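Local coordinates for methylated RNA-binding protein 1 (Saccharomyces cerevisiae S288c, PDB 4RCM) that binds N6-methyladenosine-containing RNA through the YTH domain given here and lowers the stability of PHO4 mRNA, so regulating phosphate metabolism, at residues Arg17-Lys22 against Lys46-Ala51; Ala59-Phe64 against Ala77-Asp82; Pro123-Lys128 against Asp135-Pro140. One frame throughout, in Å; residues are numbered along the deposited sequence. Where two conformers were deposited one is given.

Contact 1 (Arg17-Lys22 against Lys46-Ala51); sequences RFFVIK and KRLSEA. With nucleotides of chain C.
The Phe19 ring carries Leu48 CD2 over one face and has Arg47 NH2 at its edge, while one face of the Arg17 guanidinium rests against Ala51 CB. This is a helix lying on the sheet of the YTH domain: the 46-51 part of helix 42-53 runs antiparallel to residues 17-22 (168°), the two short axes 10.5 Å apart, within the connection that leads from strand 17-23 to its parallel neighbour 61-67. The Leu48-Phe19 contact is a CH-pi interaction, CD2 of Leu48 standing 3.9 Å from the centroid of the Phe19 ring and offset toward its rim. Ala51 CB approaches the same ring obliquely, 3.7 Å from Phe19 CZ. The Arg47 guanidinium is turned 81° from the ring plane, so the two flat groups do not stack.

Arg17 starts with CG beside its backbone N and bends at chi3 (75°), which brings NH1 to 3.6 Å from Ala51 CB. In the guanidinium plane a water accepts from Arg17 NH1 and donates to Ala51 O, tying strand to helix, whereas NH2 forms a salt bridge with Glu138. Farther along, the other methyl of Leu48, CD1, reaches Ile21 CD1. At the end of the strand the N6-methyladenosine of chain C arrives, its C2' 3.1 Å from Lys22 O.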
loop_
_atom_site.group_PDB
_atom_site.type_symbol
_atom_site.label_atom_id
_atom_site.label_comp_id
_atom_site.label_asym_id
_atom_site.label_seq_id
_atom_site.Cartn_x
_atom_site.Cartn_y
_atom_site.Cartn_z
ATOM N N ARG A 17 -9.120 -4.174 5.934
ATOM C CA ARG A 17 -8.244 -3.266 6.665
ATOM C C ARG A 17 -7.273 -2.586 5.723
ATOM O O ARG A 17 -6.902 -3.179 4.724
ATOM C CB ARG A 17 -7.568 -4.035 7.814
ATOM C CG ARG A 17 -8.593 -4.335 8.908
ATOM C CD ARG A 17 -8.051 -5.143 10.064
ATOM N NE ARG A 17 -7.224 -4.320 10.919
ATOM C CZ ARG A 17 -6.619 -4.756 12.025
ATOM N NH1 ARG A 17 -6.775 -6.006 12.406
ATOM N NH2 ARG A 17 -5.878 -3.922 12.749
ATOM N N PHE A 18 -6.984 -1.305 5.996
ATOM C CA PHE A 18 -6.150 -0.449 5.132
ATOM C C PHE A 18 -4.991 0.114 5.934
ATOM O O PHE A 18 -5.203 0.701 6.999
ATOM C CB PHE A 18 -6.956 0.737 4.605
ATOM C CG PHE A 18 -8.107 0.352 3.737
ATOM C CD1 PHE A 18 -7.939 0.196 2.384
ATOM C CD2 PHE A 18 -9.374 0.157 4.286
ATOM C CE1 PHE A 18 -8.991 -0.195 1.591
ATOM C CE2 PHE A 18 -10.443 -0.200 3.482
ATOM C CZ PHE A 18 -10.258 -0.354 2.120
ATOM N N PHE A 19 -3.783 0.017 5.378
ATOM C CA PHE A 19 -2.588 0.605 5.983
ATOM C C PHE A 19 -1.797 1.348 4.959
ATOM O O PHE A 19 -1.788 0.970 3.781
ATOM C CB PHE A 19 -1.673 -0.467 6.539
ATOM C CG PHE A 19 -2.323 -1.330 7.554
ATOM C CD1 PHE A 19 -3.007 -2.465 7.161
ATOM C CD2 PHE A 19 -2.256 -1.011 8.895
ATOM C CE1 PHE A 19 -3.638 -3.276 8.080
ATOM C CE2 PHE A 19 -2.856 -1.823 9.827
ATOM C CZ PHE A 19 -3.544 -2.956 9.427
ATOM N N VAL A 20 -1.098 2.386 5.405
ATOM C CA VAL A 20 -0.149 3.090 4.548
ATOM C C VAL A 20 1.189 2.353 4.597
ATOM O O VAL A 20 1.563 1.845 5.646
ATOM C CB VAL A 20 0.043 4.570 4.958
ATOM C CG1 VAL A 20 1.291 5.178 4.341
ATOM C CG2 VAL A 20 -1.167 5.368 4.539
ATOM N N ILE A 21 1.901 2.344 3.461
ATOM C CA ILE A 21 3.309 1.817 3.382
ATOM C C ILE A 21 4.150 3.008 2.951
ATOM O O ILE A 21 3.818 3.669 1.951
ATOM C CB ILE A 21 3.496 0.645 2.377
ATOM C CG1 ILE A 21 2.678 -0.575 2.785
ATOM C CG2 ILE A 21 4.972 0.226 2.261
ATOM C CD1 ILE A 21 3.091 -1.252 4.078
ATOM N N LYS A 22 5.209 3.319 3.722
ATOM C CA LYS A 22 6.132 4.418 3.310
ATOM C C LYS A 22 7.433 3.744 2.946
ATOM O O LYS A 22 8.041 3.003 3.772
ATOM C CB LYS A 22 6.385 5.440 4.433
ATOM C CG LYS A 22 5.164 6.147 4.975
ATOM C CD LYS A 22 4.435 6.967 3.910
ATOM C CE LYS A 22 5.252 8.139 3.361
ATOM N NZ LYS A 22 4.429 9.049 2.501
ATOM N N LYS A 46 5.015 -7.203 12.088
ATOM C CA LYS A 46 4.164 -7.680 13.188
ATOM C C LYS A 46 2.772 -7.061 13.205
ATOM O O LYS A 46 1.779 -7.762 13.321
ATOM C CB LYS A 46 4.851 -7.455 14.551
ATOM N N ARG A 47 2.679 -5.743 13.065
ATOM C CA ARG A 47 1.381 -5.117 12.923
ATOM C C ARG A 47 0.570 -5.692 11.721
ATOM O O ARG A 47 -0.560 -6.081 11.889
ATOM C CB ARG A 47 1.535 -3.606 12.766
ATOM C CG ARG A 47 2.038 -2.876 14.023
ATOM C CD ARG A 47 1.927 -1.378 13.798
ATOM N NE ARG A 47 0.521 -1.044 13.626
ATOM C CZ ARG A 47 0.066 0.097 13.152
ATOM N NH1 ARG A 47 0.903 1.060 12.805
ATOM N NH2 ARG A 47 -1.225 0.285 13.034
ATOM N N LEU A 48 1.169 -5.752 10.526
ATOM C CA LEU A 48 0.513 -6.257 9.350
ATOM C C LEU A 48 0.148 -7.736 9.459
ATOM O O LEU A 48 -0.940 -8.142 9.068
ATOM C CB LEU A 48 1.402 -6.060 8.142
ATOM C CG LEU A 48 1.641 -4.598 7.758
ATOM C CD1 LEU A 48 2.645 -4.543 6.638
ATOM C CD2 LEU A 48 0.342 -3.932 7.351
ATOM N N SER A 49 1.053 -8.526 9.987
ATOM C CA SER A 49 0.821 -9.942 10.180
ATOM C C SER A 49 -0.326 -10.213 11.150
ATOM O O SER A 49 -1.124 -11.091 10.930
ATOM C CB SER A 49 2.122 -10.598 10.680
ATOM O OG SER A 49 1.925 -11.930 11.107
ATOM N N GLU A 50 -0.417 -9.455 12.223
ATOM C CA GLU A 50 -1.502 -9.654 13.183
ATOM C C GLU A 50 -2.836 -9.304 12.538
ATOM O O GLU A 50 -3.805 -9.989 12.710
ATOM C CB GLU A 50 -1.265 -8.834 14.474
ATOM C CG GLU A 50 0.053 -9.138 15.184
ATOM N N ALA A 51 -2.883 -8.224 11.771
ATOM C CA ALA A 51 -4.077 -7.914 11.009
ATOM C C ALA A 51 -4.479 -9.012 10.013
ATOM O O ALA A 51 -5.663 -9.341 9.888
ATOM C CB ALA A 51 -3.883 -6.590 10.266
ATOM C C2 6MZ C 3 12.308 0.930 1.984
ATOM C C4 6MZ C 3 11.076 1.078 3.995
ATOM C C5 6MZ C 3 10.713 -0.343 3.891
ATOM N N9 6MZ C 3 10.478 1.528 5.115
ATOM N N3 6MZ C 3 11.868 1.654 3.018
ATOM N N1 6MZ C 3 12.022 -0.382 1.831
ATOM C C6 6MZ C 3 11.258 -1.074 2.707
ATOM N N6 6MZ C 3 11.007 -2.395 2.567
ATOM C C9 6MZ C 3 11.662 -3.214 1.572
ATOM N N7 6MZ C 3 9.945 -0.656 4.974
ATOM C C8 6MZ C 3 9.823 0.498 5.705
ATOM O "O5'" 6MZ C 3 11.659 3.289 10.259
ATOM C "C5'" 6MZ C 3 11.799 2.600 8.993
ATOM C "C4'" 6MZ C 3 11.389 3.505 7.823
ATOM O "O4'" 6MZ C 3 11.751 2.898 6.565
ATOM C "C1'" 6MZ C 3 10.662 2.956 5.608
ATOM C "C2'" 6MZ C 3 9.541 3.710 6.348
ATOM O "O2'" 6MZ C 3 9.525 5.126 6.019
ATOM C "C3'" 6MZ C 3 9.882 3.812 7.792
ATOM O "O3'" 6MZ C 3 9.510 5.168 8.161
HETATM O O HOH W 1 -7.980 -8.320 10.810
#

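Contact 2 (Ala59-Phe64 against Ala77-Asp82); sequences AKVFLF and AEMVSD
Glu78 leaves its strand with CG anti to the backbone N (chi1 -171°) and stays extended, crossing the Phe62 ring. Its CB meets Phe62 CE2. Glu78 CG then lies over one face of the ring, 4.2 Å from the Phe62 centroid and 17° off the normal, a CH-pi contact; the same carbon also touches Val61 O. CD sits near Phe62 CZ and Lys60 CD, with the carboxylate plane only 17° from that of the ring. At the tip, Glu78 OE1 takes a hydrogen bond of 2.6 Å from a water that also accepts from Lys60 NZ. Glu78 OE2 lies 3.4 Å from Lys60 CG, beside the aliphatic part of the lysine, and accepts from a second water. The ammonium itself is 4.9 Å from Glu78 OE2 when measured from Lys60 NZ, and its direct protein partner is Asn11 O.

Beneath these side chains the antiparallel hairpin of strands 61-67 and 72-79 is held by Leu63 N to Ala77 O (2.7 Å), by the return bond from Ala77 N to Leu63 O (3.0 Å) and by Met79 N to Val61 O (2.9 Å). The second water accepts from Val61 N and donates to Met79 O, bridging the two backbones. Val61 CG1 packs alongside Met79 CB on the other face of the sheet. There Leu63 and Met79 touch helix 42-53 through Leu48 and Tyr52, and Val61 meets Phe19 of strand 17-23, while Phe62, on the Glu78 face, reaches Phe18 of strand 17-23 and Val107 of strand 102-112.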
loop_
_atom_site.group_PDB
_atom_site.type_symbol
_atom_site.label_atom_id
_atom_site.label_comp_id
_atom_site.label_asym_id
_atom_site.label_seq_id
_atom_site.Cartn_x
_atom_site.Cartn_y
_atom_site.Cartn_z
ATOM N N ALA A 59 -12.571 -11.143 4.044
ATOM C CA ALA A 59 -12.006 -9.832 4.388
ATOM C C ALA A 59 -10.576 -9.766 3.859
ATOM O O ALA A 59 -9.873 -10.804 3.797
ATOM C CB ALA A 59 -12.018 -9.622 5.871
ATOM N N LYS A 60 -10.157 -8.563 3.474
ATOM C CA LYS A 60 -8.833 -8.321 2.856
ATOM C C LYS A 60 -7.974 -7.258 3.602
ATOM O O LYS A 60 -8.513 -6.484 4.380
ATOM C CB LYS A 60 -9.061 -7.852 1.387
ATOM C CG LYS A 60 -9.933 -8.816 0.568
ATOM C CD LYS A 60 -10.187 -8.308 -0.842
ATOM C CE LYS A 60 -11.111 -9.217 -1.677
ATOM N NZ LYS A 60 -11.403 -8.626 -3.040
ATOM N N VAL A 61 -6.641 -7.272 3.360
ATOM C CA VAL A 61 -5.706 -6.175 3.740
ATOM C C VAL A 61 -5.173 -5.488 2.467
ATOM O O VAL A 61 -4.610 -6.160 1.559
ATOM C CB VAL A 61 -4.537 -6.651 4.591
ATOM C CG1 VAL A 61 -3.471 -5.580 4.773
ATOM C CG2 VAL A 61 -5.028 -7.063 5.959
ATOM N N PHE A 62 -5.395 -4.181 2.398
ATOM C CA PHE A 62 -4.807 -3.341 1.358
ATOM C C PHE A 62 -3.784 -2.363 1.910
ATOM O O PHE A 62 -3.915 -1.879 3.076
ATOM C CB PHE A 62 -5.882 -2.584 0.602
ATOM C CG PHE A 62 -6.672 -3.462 -0.294
ATOM C CD1 PHE A 62 -7.711 -4.208 0.214
ATOM C CD2 PHE A 62 -6.310 -3.604 -1.605
ATOM C CE1 PHE A 62 -8.437 -5.038 -0.614
ATOM C CE2 PHE A 62 -7.004 -4.436 -2.443
ATOM C CZ PHE A 62 -8.070 -5.165 -1.950
ATOM N N LEU A 63 -2.811 -2.042 1.043
ATOM C CA LEU A 63 -1.647 -1.195 1.365
ATOM C C LEU A 63 -1.579 -0.064 0.415
ATOM O O LEU A 63 -1.427 -0.319 -0.777
ATOM C CB LEU A 63 -0.404 -1.973 1.183
ATOM C CG LEU A 63 -0.473 -3.295 1.984
ATOM C CD1 LEU A 63 0.784 -4.055 1.743
ATOM C CD2 LEU A 63 -0.619 -3.005 3.440
ATOM N N PHE A 64 -1.698 1.151 0.918
ATOM C CA PHE A 64 -1.463 2.332 0.078
ATOM C C PHE A 64 0.053 2.621 0.083
ATOM O O PHE A 64 0.617 3.086 1.088
ATOM C CB PHE A 64 -2.209 3.542 0.614
ATOM C CG PHE A 64 -3.711 3.390 0.648
ATOM C CD1 PHE A 64 -4.451 3.357 -0.525
ATOM C CD2 PHE A 64 -4.391 3.316 1.858
ATOM C CE1 PHE A 64 -5.841 3.273 -0.490
ATOM C CE2 PHE A 64 -5.792 3.203 1.875
ATOM C CZ PHE A 64 -6.499 3.192 0.704
ATOM N N ALA A 77 -1.661 -2.202 -3.159
ATOM C CA ALA A 77 -1.418 -3.617 -3.247
ATOM C C ALA A 77 -2.207 -4.303 -2.151
ATOM O O ALA A 77 -2.517 -3.687 -1.083
ATOM C CB ALA A 77 0.054 -3.944 -3.058
ATOM N N GLU A 78 -2.554 -5.544 -2.434
ATOM C CA GLU A 78 -3.251 -6.363 -1.459
ATOM C C GLU A 78 -2.218 -7.252 -0.888
ATOM O O GLU A 78 -1.408 -7.776 -1.657
ATOM C CB GLU A 78 -4.336 -7.201 -2.130
ATOM C CG GLU A 78 -5.250 -7.930 -1.148
ATOM C CD GLU A 78 -6.330 -8.810 -1.787
ATOM O OE1 GLU A 78 -6.470 -8.879 -3.021
ATOM O OE2 GLU A 78 -7.002 -9.509 -1.015
ATOM N N MET A 79 -2.250 -7.444 0.447
ATOM C CA MET A 79 -1.457 -8.443 1.155
ATOM C C MET A 79 -2.133 -9.816 1.014
ATOM O O MET A 79 -3.302 -9.989 1.402
ATOM C CB MET A 79 -1.332 -8.045 2.665
ATOM C CG MET A 79 -0.585 -9.021 3.534
ATOM S SD MET A 79 -0.531 -8.394 5.222
ATOM C CE MET A 79 0.548 -9.627 5.985
ATOM N N VAL A 80 -1.418 -10.796 0.462
ATOM C CA VAL A 80 -2.047 -12.048 0.062
ATOM C C VAL A 80 -1.352 -13.245 0.692
ATOM O O VAL A 80 -1.595 -14.377 0.321
ATOM C CB VAL A 80 -2.191 -12.195 -1.510
ATOM C CG1 VAL A 80 -3.065 -11.102 -2.086
ATOM C CG2 VAL A 80 -0.862 -12.199 -2.218
ATOM N N SER A 81 -0.488 -12.989 1.648
ATOM C CA SER A 81 0.072 -14.045 2.501
ATOM C C SER A 81 0.538 -13.430 3.810
ATOM O O SER A 81 0.679 -12.178 3.927
ATOM C CB SER A 81 1.264 -14.735 1.800
ATOM O OG SER A 81 2.542 -14.142 2.057
ATOM N N ASP A 82 0.800 -14.299 4.785
ATOM C CA ASP A 82 1.490 -13.909 5.993
ATOM C C ASP A 82 3.021 -13.952 5.755
ATOM O O ASP A 82 3.495 -14.197 4.623
ATOM C CB ASP A 82 1.044 -14.831 7.155
ATOM C CG ASP A 82 1.036 -14.130 8.551
ATOM O OD1 ASP A 82 1.727 -13.105 8.800
ATOM O OD2 ASP A 82 0.329 -14.648 9.419
HETATM O O HOH W 2 -8.676 -8.314 -4.181
HETATM O O HOH W 3 -6.031 -9.670 1.575
#

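Contact 3 (Pro123-Lys128 against Asp135-Pro140); sequences PSNEMK and DTQEIP. With nucleotides of chain C.
Ser124 OG is held by one clear hydrogen bond, 2.6 Å to a water, and the same water donates a second, of 2.5 Å, to Glu138 O. This single molecule ties the loop between strands 121-122 and 128-129 to the short, weakly bonded strand at about 138-139, outermost in this chain's mixed sheet within the YTH domain. Ser124 OG sits between the backbone N and the carbonyl carbon (chi1 73°), on the side where the water is. Next to it the Gln137 side chain, bent at chi2, brings its amide obliquely across Asn125; the two amide planes are 22° apart, and Asn125 CB makes part of the touch. Asn125 also opens the type I' turn, Asn125 to Lys128, that reverses the chain and is closed by Lys128 N to Asn125 O at 2.7 Å. At the other end the two proline rings just meet, Pro123 CD lying 4.3 Å from Pro140 CG, and Pro140 is the N-cap of helix 141-151.

The start of 135-140 turns away from this loop to the RNA. Asp135 places CG anti to its backbone N; OD1 accepts from Lys22 N, and Asp135 OD2 comes within 3.4 Å of C8 of the N6-methyladenosine in chain C. Thr136 OG1 donates to a lone pair of Asp135 O at 2.7 Å. An alanine here in place of Asp135 would remove the carboxylate and would probably weaken both the hold on Lys22 N and the fit against the base. Toward the loop, by contrast, a water bridge and slight side-chain touches suggest a loose, hydrated surface contact held more by water than by apolar packing.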
loop_
_atom_site.group_PDB
_atom_site.type_symbol
_atom_site.label_atom_id
_atom_site.label_comp_id
_atom_site.label_asym_id
_atom_site.label_seq_id
_atom_site.Cartn_x
_atom_site.Cartn_y
_atom_site.Cartn_z
ATOM N N PRO A 123 -8.328 10.005 12.113
ATOM C CA PRO A 123 -8.606 10.219 13.525
ATOM C C PRO A 123 -7.519 9.733 14.503
ATOM O O PRO A 123 -7.330 10.363 15.544
ATOM C CB PRO A 123 -9.920 9.451 13.741
ATOM C CG PRO A 123 -10.590 9.452 12.424
ATOM C CD PRO A 123 -9.516 9.511 11.377
ATOM N N SER A 124 -6.799 8.667 14.159
ATOM C CA SER A 124 -5.868 8.022 15.087
ATOM C C SER A 124 -4.416 8.435 14.857
ATOM O O SER A 124 -3.504 7.869 15.475
ATOM C CB SER A 124 -5.957 6.502 14.964
ATOM O OG SER A 124 -5.355 6.060 13.759
ATOM N N ASN A 125 -4.204 9.368 13.932
ATOM C CA ASN A 125 -2.945 10.092 13.833
ATOM C C ASN A 125 -3.303 11.554 14.062
ATOM O O ASN A 125 -3.278 12.389 13.143
ATOM C CB ASN A 125 -2.250 9.884 12.482
ATOM C CG ASN A 125 -0.836 10.461 12.461
ATOM O OD1 ASN A 125 -0.134 10.451 13.479
ATOM N ND2 ASN A 125 -0.409 10.965 11.301
ATOM N N GLU A 126 -3.739 11.819 15.295
ATOM C CA GLU A 126 -4.094 13.158 15.746
ATOM C C GLU A 126 -4.795 13.965 14.649
ATOM O O GLU A 126 -4.510 15.147 14.475
ATOM C CB GLU A 126 -2.819 13.879 16.247
ATOM N N MET A 127 -5.700 13.317 13.902
ATOM C CA MET A 127 -6.477 13.968 12.821
ATOM C C MET A 127 -5.638 14.665 11.717
ATOM O O MET A 127 -6.106 15.543 10.996
ATOM C CB MET A 127 -7.507 14.949 13.418
ATOM C CG MET A 127 -8.783 15.105 12.592
ATOM S SD MET A 127 -9.771 13.583 12.551
ATOM C CE MET A 127 -10.091 13.302 14.302
ATOM N N LYS A 128 -4.403 14.219 11.535
ATOM C CA LYS A 128 -3.572 14.748 10.430
ATOM C C LYS A 128 -4.026 14.212 9.054
ATOM O O LYS A 128 -4.646 13.138 8.960
ATOM C CB LYS A 128 -2.107 14.370 10.673
ATOM C CG LYS A 128 -1.460 15.046 11.883
ATOM C CD LYS A 128 -0.498 14.085 12.570
ATOM C CE LYS A 128 0.432 14.776 13.566
ATOM N NZ LYS A 128 1.452 15.601 12.886
ATOM N N ASP A 135 4.833 4.696 8.574
ATOM C CA ASP A 135 4.800 3.371 7.993
ATOM C C ASP A 135 3.922 2.455 8.800
ATOM O O ASP A 135 4.055 2.347 10.035
ATOM C CB ASP A 135 6.244 2.814 7.867
ATOM C CG ASP A 135 6.310 1.531 7.076
ATOM O OD1 ASP A 135 5.770 1.500 5.928
ATOM O OD2 ASP A 135 6.920 0.540 7.559
ATOM N N THR A 136 3.024 1.795 8.090
ATOM C CA THR A 136 1.948 0.933 8.624
ATOM C C THR A 136 0.866 1.581 9.466
ATOM O O THR A 136 0.141 0.898 10.197
ATOM C CB THR A 136 2.497 -0.355 9.304
ATOM O OG1 THR A 136 2.981 -0.096 10.628
ATOM C CG2 THR A 136 3.600 -0.928 8.432
ATOM N N GLN A 137 0.686 2.892 9.293
ATOM C CA GLN A 137 -0.406 3.601 9.908
ATOM C C GLN A 137 -1.714 3.007 9.396
ATOM O O GLN A 137 -1.920 2.954 8.162
ATOM C CB GLN A 137 -0.332 5.094 9.493
ATOM C CG GLN A 137 -1.569 5.904 9.773
ATOM C CD GLN A 137 -1.912 5.966 11.249
ATOM O OE1 GLN A 137 -3.040 5.630 11.655
ATOM N NE2 GLN A 137 -0.957 6.410 12.054
ATOM N N GLU A 138 -2.583 2.581 10.308
ATOM C CA GLU A 138 -3.916 2.060 9.886
ATOM C C GLU A 138 -4.890 3.142 9.491
ATOM O O GLU A 138 -4.991 4.193 10.146
ATOM C CB GLU A 138 -4.578 1.188 10.929
ATOM C CG GLU A 138 -5.912 0.612 10.441
ATOM C CD GLU A 138 -6.358 -0.635 11.160
ATOM O OE1 GLU A 138 -5.739 -1.036 12.151
ATOM O OE2 GLU A 138 -7.337 -1.248 10.705
ATOM N N ILE A 139 -5.647 2.853 8.437
ATOM C CA ILE A 139 -6.593 3.786 7.872
ATOM C C ILE A 139 -8.036 3.192 7.990
ATOM O O ILE A 139 -8.324 2.117 7.451
ATOM C CB ILE A 139 -6.298 4.073 6.392
ATOM C CG1 ILE A 139 -4.852 4.596 6.163
ATOM C CG2 ILE A 139 -7.333 5.024 5.829
ATOM C CD1 ILE A 139 -4.527 5.966 6.734
ATOM N N PRO A 140 -8.934 3.890 8.695
ATOM C CA PRO A 140 -10.304 3.347 8.885
ATOM C C PRO A 140 -10.972 2.905 7.573
ATOM O O PRO A 140 -10.829 3.564 6.572
ATOM C CB PRO A 140 -11.095 4.547 9.449
ATOM C CG PRO A 140 -10.079 5.510 9.952
ATOM C CD PRO A 140 -8.868 5.327 9.041
ATOM C C2 6MZ C 3 12.308 0.930 1.984
ATOM C C4 6MZ C 3 11.076 1.078 3.995
ATOM C C5 6MZ C 3 10.713 -0.343 3.891
ATOM N N9 6MZ C 3 10.478 1.528 5.115
ATOM N N3 6MZ C 3 11.868 1.654 3.018
ATOM N N1 6MZ C 3 12.022 -0.382 1.831
ATOM C C6 6MZ C 3 11.258 -1.074 2.707
ATOM N N6 6MZ C 3 11.007 -2.395 2.567
ATOM C C9 6MZ C 3 11.662 -3.214 1.572
ATOM N N7 6MZ C 3 9.945 -0.656 4.974
ATOM C C8 6MZ C 3 9.823 0.498 5.705
ATOM O "O5'" 6MZ C 3 11.659 3.289 10.259
ATOM C "C5'" 6MZ C 3 11.799 2.600 8.993
ATOM C "C4'" 6MZ C 3 11.389 3.505 7.823
ATOM O "O4'" 6MZ C 3 11.751 2.898 6.565
ATOM C "C1'" 6MZ C 3 10.662 2.956 5.608
ATOM C "C2'" 6MZ C 3 9.541 3.710 6.348
ATOM O "O2'" 6MZ C 3 9.525 5.126 6.019
ATOM C "C3'" 6MZ C 3 9.882 3.812 7.792
ATOM O "O3'" 6MZ C 3 9.510 5.168 8.161
HETATM O O HOH W 4 -6.706 5.165 11.684
#

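How the contacts relate
Strand 17-23 joins the three contacts, lying between strand 61-67 and strand 138-139 in the mixed sheet. Contacts 1 and 2, their centres about 8 Å apart, meet strand to strand through a probable hydrogen bond from Ile21 N to Phe64 O (2.8 Å); separately, Ser49 OG of helix 42-53 probably bonds Asp82 OD1 (2.6 Å). On the strand's other side, contact 3 joins contact 1 through Ile139 N to Phe18 O, probably a hydrogen bond at 2.6 Å. Contacts 2 and 3 do not touch, their centres about 17 Å apart. Lys22 of contact 1 and Asp135 of contact 3 both reach the N6-methyladenosine; the nearest atom of contact 2 is about 10 Å from the RNA.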